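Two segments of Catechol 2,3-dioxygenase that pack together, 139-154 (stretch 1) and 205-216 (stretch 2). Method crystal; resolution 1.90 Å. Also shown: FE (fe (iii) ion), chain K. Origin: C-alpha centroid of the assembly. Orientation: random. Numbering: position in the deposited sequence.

Stretch 1, residues 139-154: KFVTEGQGLGHIIIRE
Stretch 2 205-216: PMDKRINHLMIE

The strand carrying Ile150 and Ile151 runs antiparallel to the one carrying Leu213 and Met214, axes 4.8 Å apart at closest approach, 171° between their directions, with extended backbones. Satisfaction begins with the main chain. His149 and Met214 form a hydrogen-bonded pair: Met214 N gives to His149 O at 2.9 Å, nearly straight, and His149 N to Met214 O at 3.3 Å, more bent. Ile150 faces Leu213 (CA to CA 4.6 Å). Ile151 N then reaches His212 O at 3.2 Å, but the corner at Asn211 shifts the register, so Ile151 O takes Asn211 N at 2.8 Å and His212 N is left without a partner. Beyond it, Arg153 N binds Arg209 O at 3.0 Å. At the other end Val141 N meets Glu216 O at 2.9 Å, and one water accepts from Glu216 N while donating to Val141 O and Leu147 O, bridging where direct pairing lapses.

His149 (chi1 p, chi2 -115°) and His212 (chi1 p, chi2 -91°) share a face. His149 NE2 and His212 NE2 lie 3.2 Å apart because both bind iron, His149 NE2 to FE at 2.3 Å and His212 NE2 to FE at 2.4 Å, without a mutual hydrogen bond. Met214 CB sits 3.4 Å from the His149 ring centroid, over its face. On the opposite face Ile150 CG2 (chi1 p) packs against Ile210 CD1 at 3.7 Å and Leu213 CD1 at 3.9 Å.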

# COMPACT_ATOMS: atom_id res chain seq x y z
N LYS C 139 -10.99 1.92 -22.56
CA LYS C 139 -12.17 2.78 -22.49
C LYS C 139 -11.78 4.24 -22.77
O LYS C 139 -10.64 4.51 -23.16
CB LYS C 139 -12.81 2.64 -21.10
N PHE C 140 -12.71 5.17 -22.59
CA PHE C 140 -12.36 6.59 -22.61
C PHE C 140 -12.13 7.05 -21.18
O PHE C 140 -12.66 6.47 -20.23
CB PHE C 140 -13.45 7.44 -23.29
CG PHE C 140 -13.52 7.27 -24.78
CD1 PHE C 140 -12.65 7.98 -25.61
CD2 PHE C 140 -14.44 6.40 -25.35
CE1 PHE C 140 -12.71 7.82 -26.99
CE2 PHE C 140 -14.49 6.22 -26.73
CZ PHE C 140 -13.63 6.94 -27.55
N VAL C 141 -11.30 8.08 -21.04
CA VAL C 141 -11.11 8.77 -19.77
C VAL C 141 -12.17 9.87 -19.63
O VAL C 141 -12.12 10.87 -20.35
CB VAL C 141 -9.70 9.41 -19.66
CG1 VAL C 141 -9.55 10.16 -18.35
CG2 VAL C 141 -8.60 8.36 -19.81
N THR C 142 -13.13 9.68 -18.74
CA THR C 142 -14.18 10.68 -18.57
C THR C 142 -14.58 10.93 -17.12
O THR C 142 -14.96 12.06 -16.77
CB THR C 142 -15.48 10.32 -19.33
OG1 THR C 142 -15.98 9.06 -18.86
CG2 THR C 142 -15.26 10.29 -20.85
N GLU C 143 -14.52 9.88 -16.31
CA GLU C 143 -15.03 9.89 -14.94
C GLU C 143 -14.46 11.03 -14.09
O GLU C 143 -13.29 11.03 -13.73
CB GLU C 143 -14.77 8.54 -14.27
CG GLU C 143 -15.42 8.37 -12.90
CD GLU C 143 -16.93 8.29 -12.96
OE1 GLU C 143 -17.45 7.37 -13.64
OE2 GLU C 143 -17.60 9.14 -12.33
N GLY C 144 -15.32 12.00 -13.77
CA GLY C 144 -14.92 13.17 -12.99
C GLY C 144 -14.02 14.12 -13.76
O GLY C 144 -13.44 15.04 -13.19
N GLN C 145 -13.92 13.89 -15.07
CA GLN C 145 -13.08 14.70 -15.94
C GLN C 145 -13.79 15.21 -17.19
O GLN C 145 -13.18 15.91 -18.00
CB GLN C 145 -11.84 13.90 -16.34
CG GLN C 145 -10.82 13.73 -15.23
CD GLN C 145 -9.51 13.16 -15.74
OE1 GLN C 145 -8.95 13.65 -16.72
NE2 GLN C 145 -9.03 12.11 -15.10
N GLY C 146 -15.07 14.87 -17.35
CA GLY C 146 -15.83 15.29 -18.53
C GLY C 146 -15.38 14.61 -19.82
O GLY C 146 -14.53 13.73 -19.80
N LEU C 147 -15.95 15.03 -20.95
CA LEU C 147 -15.71 14.33 -22.22
C LEU C 147 -14.30 14.52 -22.79
O LEU C 147 -13.84 13.69 -23.57
CB LEU C 147 -16.77 14.66 -23.28
CG LEU C 147 -16.70 15.97 -24.06
CD1 LEU C 147 -17.34 15.82 -25.44
CD2 LEU C 147 -17.40 17.05 -23.28
N GLY C 148 -13.64 15.60 -22.41
CA GLY C 148 -12.34 15.97 -22.97
C GLY C 148 -12.15 17.46 -22.82
O GLY C 148 -12.59 18.04 -21.83
N HIS C 149 -11.50 18.10 -23.79
CA HIS C 149 -11.41 19.56 -23.81
C HIS C 149 -11.63 20.16 -25.18
O HIS C 149 -11.55 19.46 -26.18
CB HIS C 149 -10.09 20.05 -23.21
CG HIS C 149 -8.89 19.84 -24.08
ND1 HIS C 149 -7.86 19.00 -23.72
CD2 HIS C 149 -8.53 20.39 -25.26
CE1 HIS C 149 -6.93 19.02 -24.66
NE2 HIS C 149 -7.31 19.86 -25.61
N ILE C 150 -11.87 21.47 -25.21
CA ILE C 150 -12.20 22.18 -26.44
C ILE C 150 -11.49 23.53 -26.53
O ILE C 150 -11.33 24.23 -25.52
CB ILE C 150 -13.73 22.42 -26.57
CG1 ILE C 150 -14.28 23.15 -25.33
CG2 ILE C 150 -14.45 21.09 -26.84
CD1 ILE C 150 -15.77 23.46 -25.37
N ILE C 151 -11.09 23.89 -27.74
CA ILE C 151 -10.65 25.25 -28.03
C ILE C 151 -11.76 25.96 -28.80
O ILE C 151 -12.19 25.50 -29.86
CB ILE C 151 -9.32 25.30 -28.79
CG1 ILE C 151 -8.17 24.97 -27.84
CG2 ILE C 151 -9.11 26.69 -29.42
CD1 ILE C 151 -6.77 25.23 -28.39
N ILE C 152 -12.21 27.08 -28.24
CA ILE C 152 -13.36 27.81 -28.79
C ILE C 152 -13.03 29.28 -29.08
O ILE C 152 -12.06 29.82 -28.55
CB ILE C 152 -14.61 27.70 -27.87
CG1 ILE C 152 -14.33 28.24 -26.46
CG2 ILE C 152 -15.11 26.24 -27.83
CD1 ILE C 152 -15.56 28.33 -25.57
N ARG C 153 -13.83 29.90 -29.94
CA ARG C 153 -13.61 31.27 -30.38
C ARG C 153 -13.92 32.29 -29.30
O ARG C 153 -14.99 32.25 -28.67
CB ARG C 153 -14.44 31.55 -31.64
CG ARG C 153 -14.10 32.84 -32.37
CD ARG C 153 -14.80 32.87 -33.72
NE ARG C 153 -16.25 32.77 -33.58
CZ ARG C 153 -17.08 32.42 -34.56
NH1 ARG C 153 -16.62 32.15 -35.77
NH2 ARG C 153 -18.38 32.35 -34.32
N GLU C 154 -12.98 33.19 -29.06
CA GLU C 154 -13.20 34.30 -28.15
C GLU C 154 -12.63 35.57 -28.77
O GLU C 154 -11.42 35.66 -28.97
CB GLU C 154 -12.57 34.05 -26.78
CG GLU C 154 -13.03 32.79 -26.07
CD GLU C 154 -14.50 32.78 -25.68
OE1 GLU C 154 -15.13 33.85 -25.58
OE2 GLU C 154 -15.03 31.67 -25.47
N PRO C 205 -7.59 34.24 -34.77
CA PRO C 205 -8.76 34.15 -35.67
C PRO C 205 -9.21 32.72 -35.96
O PRO C 205 -8.38 31.83 -36.18
CB PRO C 205 -8.27 34.82 -36.96
CG PRO C 205 -6.78 35.03 -36.78
CD PRO C 205 -6.57 35.15 -35.31
N MET C 206 -10.53 32.52 -35.93
CA MET C 206 -11.16 31.23 -36.17
C MET C 206 -12.41 31.48 -37.02
O MET C 206 -13.12 32.46 -36.79
CB MET C 206 -11.59 30.59 -34.85
CG MET C 206 -10.47 30.01 -33.99
SD MET C 206 -11.04 29.54 -32.34
CE MET C 206 -12.35 28.38 -32.73
N ASP C 207 -12.67 30.61 -37.99
CA ASP C 207 -13.87 30.75 -38.83
C ASP C 207 -15.06 29.93 -38.32
O ASP C 207 -16.18 30.06 -38.84
CB ASP C 207 -13.55 30.48 -40.31
CG ASP C 207 -13.21 29.02 -40.60
OD1 ASP C 207 -13.04 28.22 -39.65
OD2 ASP C 207 -13.10 28.68 -41.80
N LYS C 208 -14.83 29.11 -37.30
CA LYS C 208 -15.90 28.35 -36.66
C LYS C 208 -15.89 28.62 -35.15
O LYS C 208 -14.92 29.16 -34.62
CB LYS C 208 -15.76 26.85 -36.97
CG LYS C 208 -16.09 26.49 -38.42
CD LYS C 208 -16.18 24.98 -38.63
CE LYS C 208 -16.73 24.64 -40.03
NZ LYS C 208 -15.77 24.94 -41.12
N ARG C 209 -16.98 28.26 -34.47
CA ARG C 209 -17.07 28.42 -33.01
C ARG C 209 -16.05 27.56 -32.28
O ARG C 209 -15.62 27.90 -31.18
CB ARG C 209 -18.46 28.04 -32.50
CG ARG C 209 -19.52 29.11 -32.67
CD ARG C 209 -20.86 28.59 -32.16
NE ARG C 209 -21.90 29.62 -32.23
CZ ARG C 209 -23.20 29.38 -32.36
NH1 ARG C 209 -23.64 28.13 -32.45
NH2 ARG C 209 -24.06 30.39 -32.42
N ILE C 210 -15.69 26.44 -32.90
CA ILE C 210 -14.81 25.45 -32.27
C ILE C 210 -13.61 25.14 -33.18
O ILE C 210 -13.75 25.03 -34.41
CB ILE C 210 -15.61 24.16 -31.90
CG1 ILE C 210 -14.76 23.14 -31.12
CG2 ILE C 210 -16.26 23.52 -33.13
CD1 ILE C 210 -15.60 22.21 -30.22
N ASN C 211 -12.43 25.04 -32.58
CA ASN C 211 -11.24 24.64 -33.31
C ASN C 211 -11.02 23.14 -33.20
O ASN C 211 -10.87 22.46 -34.22
CB ASN C 211 -10.00 25.39 -32.83
CG ASN C 211 -8.73 24.86 -33.47
OD1 ASN C 211 -8.48 25.08 -34.66
ND2 ASN C 211 -7.92 24.16 -32.69
N HIS C 212 -10.99 22.63 -31.98
CA HIS C 212 -10.86 21.19 -31.77
C HIS C 212 -11.53 20.68 -30.51
O HIS C 212 -11.83 21.44 -29.60
CB HIS C 212 -9.38 20.75 -31.85
CG HIS C 212 -8.60 20.98 -30.60
ND1 HIS C 212 -7.90 22.14 -30.36
CD2 HIS C 212 -8.37 20.18 -29.53
CE1 HIS C 212 -7.29 22.06 -29.19
NE2 HIS C 212 -7.57 20.88 -28.66
N LEU C 213 -11.70 19.39 -30.48
CA LEU C 213 -12.09 18.60 -29.35
C LEU C 213 -11.04 17.53 -29.15
O LEU C 213 -10.69 16.86 -30.05
CB LEU C 213 -13.43 17.94 -29.54
CG LEU C 213 -13.85 16.82 -28.61
CD1 LEU C 213 -13.98 17.27 -27.22
CD2 LEU C 213 -15.06 16.16 -29.08
N MET C 214 -10.60 17.39 -27.92
CA MET C 214 -9.68 16.36 -27.52
C MET C 214 -10.43 15.30 -26.71
O MET C 214 -11.16 15.62 -25.88
CB MET C 214 -8.61 16.95 -26.66
CG MET C 214 -7.62 16.06 -26.23
SD MET C 214 -7.95 14.93 -24.88
CE MET C 214 -6.47 14.23 -24.64
N ILE C 215 -10.23 14.06 -27.07
CA ILE C 215 -10.78 12.89 -26.44
C ILE C 215 -9.60 11.98 -26.02
O ILE C 215 -8.59 11.90 -26.69
CB ILE C 215 -11.78 12.13 -27.31
CG1 ILE C 215 -11.14 11.59 -28.57
CG2 ILE C 215 -13.01 12.95 -27.62
CD1 ILE C 215 -12.06 10.91 -29.47
N GLU C 216 -9.76 11.33 -24.89
CA GLU C 216 -8.64 10.59 -24.31
C GLU C 216 -8.98 9.12 -24.12
O GLU C 216 -10.03 8.80 -23.57
CB GLU C 216 -8.24 11.24 -22.98
CG GLU C 216 -6.96 10.68 -22.37
CD GLU C 216 -6.64 11.29 -21.03
OE1 GLU C 216 -7.37 12.20 -20.59
OE2 GLU C 216 -5.66 10.84 -20.40
FE FE K . -5.71 20.28 -27.26
O HOH W 1 -11.83 11.91 -23.12
O HOH W 2 -20.71 32.18 -32.16